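Local coordinates for protein Cyclo(L-tyrosyl-L-tyrosyl) synthase (Mycobacterium tuberculosis, PDB 2X9Q) that probably joins two tyrosyl residues delivered by tRNA into the cyclic dipeptide cyclo(L-Tyr-L-Tyr), without ATP, in the pathway to mycocyclosin, at residues A[86-91]-A[227-232]; A[114-119]-A[171-176]. All coordinates share one frame; numbering follows the deposited sequence.

Contact 1. Residues A[86-91]-A[227-232]; sequences GVSPGN and MDYICA
The probable active-site pocket of a Rossmann-like fold is bridged here, with S88 and P89 just beyond the end of strand 82-87 facing Y229 of helix 220-244. The backbones are far apart: S88 and Y229, the closest pair, have CA atoms 11.1 Å from each other. The gap is spanned by the tyrosine, whose CG lies anti to the backbone N (chi1 -178°), carrying the phenol out from the helix toward the loop. Its OH ends 4.1 Å from S88 OG, too long for a direct bond, and 4.2 Å from P89 CD, which meets it as an apolar neighbour.

A water completes the polar link. It lies at the edge of the Y229 ring, in the ring plane, and makes a CZ-OH-water angle of about 106°. Y253 OH is a second partner of S88 OG, so the serine oxygen is gripped by both a tyrosine hydroxyl and the water.

By similarity, S88 is the nucleophile, Y229 and Y253 belong to the substrate site, and Y229 could also help bind aminoacyl-tRNA. The small interface and the solvent bridge are consistent with two walls of a substrate pocket rather than a packed core. At the bridging water, 3.1 Å from S88 OG and 2.8 Å from Y229 OH, the two hydrogen bonds meet nearly at a right angle, about 89°.

Contact 2. Residues A[114-119]-A[171-176]; sequences DFVYTD and SEFQSN
D119 holds S171 by a two-pronged hydrogen bond in which each carboxylate oxygen has its own donor. The backbone S171 N reaches D119 OD1 over 2.9 Å with an N-H...O angle of 152°, while S171 OG donates to D119 OD2 over a short 2.6 Å. Both oxygens use their syn lone pairs, so the two donors of one residue engage the carboxylate from its open end and fix its rotation. The serine can offer both donors at once because its OG sits between the backbone N and the carbonyl carbon (chi1 54°).

Further along, the contact turns apolar. V116 and F173 approach from opposite directions, and the isopropyl group meets the edge of the ring: V116 CG1 is 3.9 Å from F173 CE2 and lies near the ring plane, with V116 CG2 at 4.0 Å from the same F173 CE2. I243 and L244 of helix 220-244 also pack on this phenylalanine.

Next come the turns that shape the loop, with Q174 N bonded to S171 O at 3.1 Å and N176 N to F173 O at 2.8 Å. N176 then serves as N-cap of helix 177-192, its OD1 accepting from Y179 N. Strand 112-117 is thereby joined to the loop that leaves its parallel neighbour, strand 165-169, a strand-to-helix connection at the C-terminal ends of the parallel strands of a Rossmann-like sheet.

How the contacts relate
The two contacts lie 11 Å apart between centres and share one sheet, in which strands 82-87 and 112-117 run side by side. V87 joins them through its backbone: V87 N bonds to V116 O at 2.9 Å, and V87 O to T118 N at 3.1 Å. T118 also touches both sides of contact 1, its CG2 3.5 Å from Y229 CZ and its O 3.4 Å from P89 CD. T118 OG1 hydrogen-bonds OE2 of E233, a residue that by similarity could be critical for catalysis. Along the chain, contact 2 is nested within the loop closed by contact 1. The side chain of D119 stays about 9 Å from that of Y229, so the D119–S171 bonds lie beside the probable site and not in it.

Contact 1. Residues A[86-91]-A[227-232]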
ATOM      1  N   GLY A  86      -0.736  -2.150   4.597  1.00 19.64           N
ATOM      2  CA  GLY A  86       0.450  -1.319   4.398  1.00 21.52           C
ATOM      3  C   GLY A  86       0.530  -0.343   5.575  1.00 21.80           C
ATOM      4  O   GLY A  86      -0.523   0.061   6.130  1.00 21.14           O
ATOM      5  N   VAL A  87       1.752  -0.041   6.024  1.00 20.70           N
ATOM      6  CA  VAL A  87       1.878   0.861   7.188  1.00 21.37           C
ATOM      7  C   VAL A  87       2.945   1.917   6.815  1.00 22.11           C
ATOM      8  O   VAL A  87       3.937   1.565   6.258  1.00 22.56           O
ATOM      9  CB  VAL A  87       2.290   0.076   8.496  1.00 21.25           C
ATOM     10  CG1 VAL A  87       2.334   1.050   9.678  1.00 21.81           C
ATOM     11  CG2 VAL A  87       1.287  -1.047   8.815  1.00 19.27           C
ATOM     12  N   SER A  88       2.648   3.207   7.008  1.00 25.26           N
ATOM     13  CA  SER A  88       3.544   4.328   6.680  1.00 26.75           C
ATOM     14  C   SER A  88       4.256   4.800   7.951  1.00 24.75           C
ATOM     15  O   SER A  88       3.624   4.990   8.965  1.00 24.96           O
ATOM     16  CB  SER A  88       2.731   5.536   6.224  1.00 26.57           C
ATOM     17  OG  SER A  88       1.888   5.095   5.177  1.00 40.76           O
ATOM     18  N   PRO A  89       5.548   5.033   7.881  1.00 24.13           N
ATOM     19  CA  PRO A  89       6.309   5.449   9.074  1.00 22.82           C
ATOM     20  C   PRO A  89       5.955   6.925   9.340  1.00 23.83           C
ATOM     21  O   PRO A  89       5.489   7.604   8.420  1.00 23.52           O
ATOM     22  CB  PRO A  89       7.762   5.235   8.605  1.00 22.96           C
ATOM     23  CG  PRO A  89       7.718   5.559   7.156  1.00 25.39           C
ATOM     24  CD  PRO A  89       6.414   4.873   6.691  1.00 24.44           C
ATOM     25  N   GLY A  90       6.069   7.417  10.570  1.00 25.50           N
ATOM     26  CA  GLY A  90       5.796   8.858  10.794  1.00 27.52           C
ATOM     27  C   GLY A  90       4.323   9.287  10.702  1.00 30.43           C
ATOM     28  O   GLY A  90       4.010  10.456  10.565  1.00 30.47           O
ATOM     29  N   ASN A  91       3.401   8.337  10.815  1.00 30.28           N
ATOM     30  CA  ASN A  91       1.977   8.602  10.574  1.00 29.53           C
ATOM     31  C   ASN A  91       1.279   8.182  11.815  1.00 29.68           C
ATOM     32  O   ASN A  91       1.156   6.956  12.089  1.00 28.45           O
ATOM     33  CB  ASN A  91       1.500   7.771   9.376  1.00 29.35           C
ATOM     34  CG  ASN A  91       0.103   8.135   8.939  1.00 30.80           C
ATOM     35  OD1 ASN A  91      -0.763   8.398   9.779  1.00 33.80           O
ATOM     36  ND2 ASN A  91      -0.120   8.194   7.604  1.00 32.27           N
HETATM   37  N   MSE A 227       6.413  10.128  -6.796  1.00 25.06           N
HETATM   38  CA  MSE A 227       6.333   9.108  -7.895  1.00 26.56           C
HETATM   39  C   MSE A 227       7.240   7.917  -7.574  1.00 26.98           C
HETATM   40  O   MSE A 227       6.867   6.749  -7.782  1.00 27.52           O
HETATM   41  CB  MSE A 227       6.684   9.734  -9.245  1.00 24.88           C
HETATM   42  CG  MSE A 227       6.658   8.746 -10.494  1.00 29.46           C
HETATM   43 SE   MSE A 227       4.775   8.271 -10.845  1.00 35.45          SE
HETATM   44  CE  MSE A 227       4.419  10.056 -11.780  1.00 34.00           C
ATOM     45  N   ASP A 228       8.446   8.174  -7.048  1.00 25.88           N
ATOM     46  CA  ASP A 228       9.345   7.060  -6.735  1.00 25.34           C
ATOM     47  C   ASP A 228       8.772   6.176  -5.621  1.00 23.67           C
ATOM     48  O   ASP A 228       8.887   4.940  -5.668  1.00 25.52           O
ATOM     49  CB  ASP A 228      10.740   7.575  -6.288  1.00 25.27           C
ATOM     50  CG  ASP A 228      11.564   8.172  -7.441  1.00 30.47           C
ATOM     51  OD1 ASP A 228      11.258   7.999  -8.644  1.00 28.80           O
ATOM     52  OD2 ASP A 228      12.528   8.867  -7.110  1.00 32.94           O
ATOM     53  N   TYR A 229       8.230   6.809  -4.609  1.00 23.48           N
ATOM     54  CA  TYR A 229       7.684   6.177  -3.401  1.00 25.45           C
ATOM     55  C   TYR A 229       6.481   5.293  -3.830  1.00 25.61           C
ATOM     56  O   TYR A 229       6.429   4.123  -3.507  1.00 25.55           O
ATOM     57  CB  TYR A 229       7.232   7.310  -2.460  1.00 26.69           C
ATOM     58  CG  TYR A 229       6.675   6.894  -1.109  1.00 32.05           C
ATOM     59  CD1 TYR A 229       5.408   6.264  -0.999  1.00 37.25           C
ATOM     60  CD2 TYR A 229       7.415   7.178   0.099  1.00 38.16           C
ATOM     61  CE1 TYR A 229       4.887   5.863   0.330  1.00 39.81           C
ATOM     62  CE2 TYR A 229       6.915   6.785   1.417  1.00 40.99           C
ATOM     63  CZ  TYR A 229       5.652   6.126   1.515  1.00 42.65           C
ATOM     64  OH  TYR A 229       5.169   5.748   2.771  1.00 48.40           O
ATOM     65  N   ILE A 230       5.615   5.838  -4.688  1.00 25.34           N
ATOM     66  CA  ILE A 230       4.388   5.103  -5.183  1.00 25.65           C
ATOM     67  C   ILE A 230       4.787   3.962  -6.123  1.00 25.72           C
ATOM     68  O   ILE A 230       4.248   2.837  -6.028  1.00 27.37           O
ATOM     69  CB  ILE A 230       3.488   6.110  -5.881  1.00 25.42           C
ATOM     70  CG1 ILE A 230       2.694   6.896  -4.795  1.00 27.80           C
ATOM     71  CG2 ILE A 230       2.514   5.398  -6.822  1.00 31.29           C
ATOM     72  CD1 ILE A 230       2.078   8.210  -5.431  1.00 27.65           C
ATOM     73  N   CYS A 231       5.765   4.209  -6.988  1.00 23.43           N
ATOM     74  CA  CYS A 231       6.304   3.135  -7.816  1.00 24.79           C
ATOM     75  C   CYS A 231       6.902   1.942  -7.008  1.00 24.67           C
ATOM     76  O   CYS A 231       6.690   0.791  -7.395  1.00 23.26           O
ATOM     77  CB  CYS A 231       7.305   3.655  -8.855  1.00 26.11           C
ATOM     78  SG  CYS A 231       6.442   4.628 -10.141  1.00 29.51           S
ATOM     79  N   ALA A 232       7.596   2.221  -5.890  1.00 22.21           N
ATOM     80  CA  ALA A 232       8.087   1.204  -5.018  1.00 22.65           C
ATOM     81  C   ALA A 232       7.009   0.348  -4.289  1.00 23.09           C
ATOM     82  O   ALA A 232       7.245  -0.840  -4.057  1.00 25.48           O
ATOM     83  CB  ALA A 232       9.049   1.800  -3.968  1.00 22.83           C
TER
HETATM   84  O   HOH W   1       2.766   4.393   2.307  1.00 43.82           O

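Contact 2. Residues A[114-119]-A[171-176]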
ATOM      1  N   ASP A 114      -0.269  -9.921   5.882  1.00 23.12           N
ATOM      2  CA  ASP A 114       1.142  -9.378   5.912  1.00 22.64           C
ATOM      3  C   ASP A 114       1.066  -7.858   6.134  1.00 23.58           C
ATOM      4  O   ASP A 114       0.391  -7.147   5.334  1.00 22.75           O
ATOM      5  CB  ASP A 114       1.898  -9.651   4.629  1.00 23.42           C
ATOM      6  CG  ASP A 114       2.419 -11.071   4.544  1.00 27.56           C
ATOM      7  OD1 ASP A 114       3.525 -11.322   5.057  1.00 33.20           O
ATOM      8  OD2 ASP A 114       1.717 -11.949   4.061  1.00 25.91           O
ATOM      9  N   PHE A 115       1.642  -7.372   7.240  1.00 21.25           N
ATOM     10  CA  PHE A 115       1.784  -5.960   7.453  1.00 22.23           C
ATOM     11  C   PHE A 115       3.042  -5.680   6.653  1.00 23.66           C
ATOM     12  O   PHE A 115       3.996  -6.461   6.759  1.00 25.57           O
ATOM     13  CB  PHE A 115       2.169  -5.655   8.921  1.00 22.82           C
ATOM     14  CG  PHE A 115       1.048  -5.604   9.861  1.00 20.85           C
ATOM     15  CD1 PHE A 115       0.191  -4.530   9.838  1.00 21.14           C
ATOM     16  CD2 PHE A 115       0.844  -6.649  10.790  1.00 21.98           C
ATOM     17  CE1 PHE A 115      -0.850  -4.407  10.764  1.00 23.01           C
ATOM     18  CE2 PHE A 115      -0.222  -6.565  11.703  1.00 21.67           C
ATOM     19  CZ  PHE A 115      -1.053  -5.435  11.698  1.00 24.76           C
ATOM     20  N   VAL A 116       3.060  -4.613   5.850  1.00 21.73           N
ATOM     21  CA  VAL A 116       4.277  -4.244   5.108  1.00 20.74           C
ATOM     22  C   VAL A 116       4.517  -2.733   5.385  1.00 20.91           C
ATOM     23  O   VAL A 116       3.687  -1.920   5.104  1.00 19.07           O
ATOM     24  CB  VAL A 116       4.067  -4.492   3.588  1.00 20.83           C
ATOM     25  CG1 VAL A 116       5.265  -4.004   2.820  1.00 23.02           C
ATOM     26  CG2 VAL A 116       3.819  -6.055   3.301  1.00 18.95           C
ATOM     27  N   TYR A 117       5.639  -2.382   6.005  1.00 20.70           N
ATOM     28  CA  TYR A 117       5.894  -0.979   6.284  1.00 22.05           C
ATOM     29  C   TYR A 117       6.857  -0.407   5.270  1.00 22.40           C
ATOM     30  O   TYR A 117       7.817  -1.063   4.804  1.00 23.00           O
ATOM     31  CB  TYR A 117       6.355  -0.719   7.748  1.00 20.34           C
ATOM     32  CG  TYR A 117       7.653  -1.410   8.099  1.00 19.41           C
ATOM     33  CD1 TYR A 117       7.635  -2.720   8.533  1.00 21.49           C
ATOM     34  CD2 TYR A 117       8.921  -0.765   7.939  1.00 20.10           C
ATOM     35  CE1 TYR A 117       8.799  -3.393   8.850  1.00 22.95           C
ATOM     36  CE2 TYR A 117      10.133  -1.463   8.258  1.00 19.13           C
ATOM     37  CZ  TYR A 117      10.040  -2.728   8.760  1.00 21.37           C
ATOM     38  OH  TYR A 117      11.160  -3.505   9.005  1.00 26.17           O
ATOM     39  N   THR A 118       6.584   0.823   4.893  1.00 23.57           N
ATOM     40  CA  THR A 118       7.380   1.431   3.833  1.00 24.10           C
ATOM     41  C   THR A 118       8.728   1.935   4.434  1.00 24.52           C
ATOM     42  O   THR A 118       8.715   2.694   5.360  1.00 26.59           O
ATOM     43  CB  THR A 118       6.582   2.493   3.071  1.00 24.77           C
ATOM     44  OG1 THR A 118       5.506   1.823   2.407  1.00 26.56           O
ATOM     45  CG2 THR A 118       7.482   3.141   1.906  1.00 27.39           C
ATOM     46  N   ASP A 119       9.863   1.457   3.948  1.00 21.99           N
ATOM     47  CA  ASP A 119      11.136   1.917   4.506  1.00 23.12           C
ATOM     48  C   ASP A 119      12.065   2.431   3.381  1.00 23.28           C
ATOM     49  O   ASP A 119      13.321   2.328   3.468  1.00 23.26           O
ATOM     50  CB  ASP A 119      11.796   0.769   5.287  1.00 21.22           C
ATOM     51  CG  ASP A 119      12.171  -0.367   4.379  1.00 23.40           C
ATOM     52  OD1 ASP A 119      11.426  -0.618   3.368  1.00 22.51           O
ATOM     53  OD2 ASP A 119      13.188  -1.038   4.638  1.00 24.66           O
ATOM     54  N   SER A 171      11.425  -2.846   1.489  1.00 21.53           N
ATOM     55  CA  SER A 171      12.754  -3.107   0.849  1.00 22.41           C
ATOM     56  C   SER A 171      13.066  -4.584   0.760  1.00 23.27           C
ATOM     57  O   SER A 171      13.834  -4.974  -0.050  1.00 24.71           O
ATOM     58  CB  SER A 171      13.962  -2.478   1.662  1.00 21.66           C
ATOM     59  OG  SER A 171      13.884  -2.943   3.009  1.00 21.28           O
ATOM     60  N   GLU A 172      12.510  -5.398   1.619  1.00 24.40           N
ATOM     61  CA  GLU A 172      12.781  -6.833   1.525  1.00 28.20           C
ATOM     62  C   GLU A 172      12.299  -7.439   0.172  1.00 27.54           C
ATOM     63  O   GLU A 172      12.872  -8.431  -0.308  1.00 28.02           O
ATOM     64  CB  GLU A 172      12.007  -7.520   2.647  1.00 29.49           C
ATOM     65  CG  GLU A 172      12.330  -8.971   2.812  1.00 39.19           C
ATOM     66  CD  GLU A 172      11.983  -9.468   4.233  1.00 47.83           C
ATOM     67  OE1 GLU A 172      12.530  -8.953   5.285  1.00 49.18           O
ATOM     68  OE2 GLU A 172      11.155 -10.381   4.265  1.00 51.57           O
ATOM     69  N   PHE A 173      11.263  -6.843  -0.425  1.00 25.71           N
ATOM     70  CA  PHE A 173      10.769  -7.299  -1.750  1.00 27.06           C
ATOM     71  C   PHE A 173      11.715  -6.987  -2.897  1.00 28.73           C
ATOM     72  O   PHE A 173      11.591  -7.561  -3.978  1.00 28.31           O
ATOM     73  CB  PHE A 173       9.346  -6.778  -2.016  1.00 26.53           C
ATOM     74  CG  PHE A 173       8.330  -7.315  -1.027  1.00 26.10           C
ATOM     75  CD1 PHE A 173       8.065  -8.661  -0.978  1.00 27.24           C
ATOM     76  CD2 PHE A 173       7.689  -6.489  -0.143  1.00 25.26           C
ATOM     77  CE1 PHE A 173       7.113  -9.172  -0.058  1.00 27.45           C
ATOM     78  CE2 PHE A 173       6.750  -6.982   0.799  1.00 25.57           C
ATOM     79  CZ  PHE A 173       6.437  -8.287   0.826  1.00 27.33           C
ATOM     80  N   GLN A 174      12.741  -6.163  -2.671  1.00 30.52           N
ATOM     81  CA  GLN A 174      13.689  -5.892  -3.758  1.00 32.92           C
ATOM     82  C   GLN A 174      14.473  -7.129  -4.168  1.00 34.64           C
ATOM     83  O   GLN A 174      14.988  -7.235  -5.275  1.00 36.06           O
ATOM     84  CB  GLN A 174      14.583  -4.679  -3.399  1.00 34.27           C
ATOM     85  CG  GLN A 174      13.649  -3.396  -3.254  1.00 35.55           C
ATOM     86  CD  GLN A 174      14.321  -2.120  -2.666  1.00 38.53           C
ATOM     87  OE1 GLN A 174      15.393  -2.179  -2.051  1.00 41.97           O
ATOM     88  NE2 GLN A 174      13.680  -0.971  -2.866  1.00 38.16           N
ATOM     89  N   SER A 175      14.548  -8.127  -3.313  1.00 35.20           N
ATOM     90  CA  SER A 175      15.179  -9.330  -3.807  1.00 36.55           C
ATOM     91  C   SER A 175      14.162 -10.378  -4.344  1.00 35.59           C
ATOM     92  O   SER A 175      14.544 -11.517  -4.672  1.00 37.35           O
ATOM     93  CB  SER A 175      15.965  -9.925  -2.673  1.00 38.06           C
ATOM     94  OG  SER A 175      15.067 -10.498  -1.775  1.00 40.84           O
ATOM     95  N   ASN A 176      12.877 -10.029  -4.409  1.00 29.56           N
ATOM     96  CA  ASN A 176      11.856 -10.940  -4.903  1.00 27.56           C
ATOM     97  C   ASN A 176      11.770 -10.767  -6.443  1.00 27.75           C
ATOM     98  O   ASN A 176      11.617  -9.644  -6.953  1.00 25.53           O
ATOM     99  CB  ASN A 176      10.523 -10.616  -4.199  1.00 27.19           C
ATOM    100  CG  ASN A 176       9.383 -11.479  -4.701  1.00 29.72           C
ATOM    101  OD1 ASN A 176       8.873 -11.217  -5.760  1.00 26.19           O
ATOM    102  ND2 ASN A 176       8.959 -12.496  -3.917  1.00 28.75           N
TER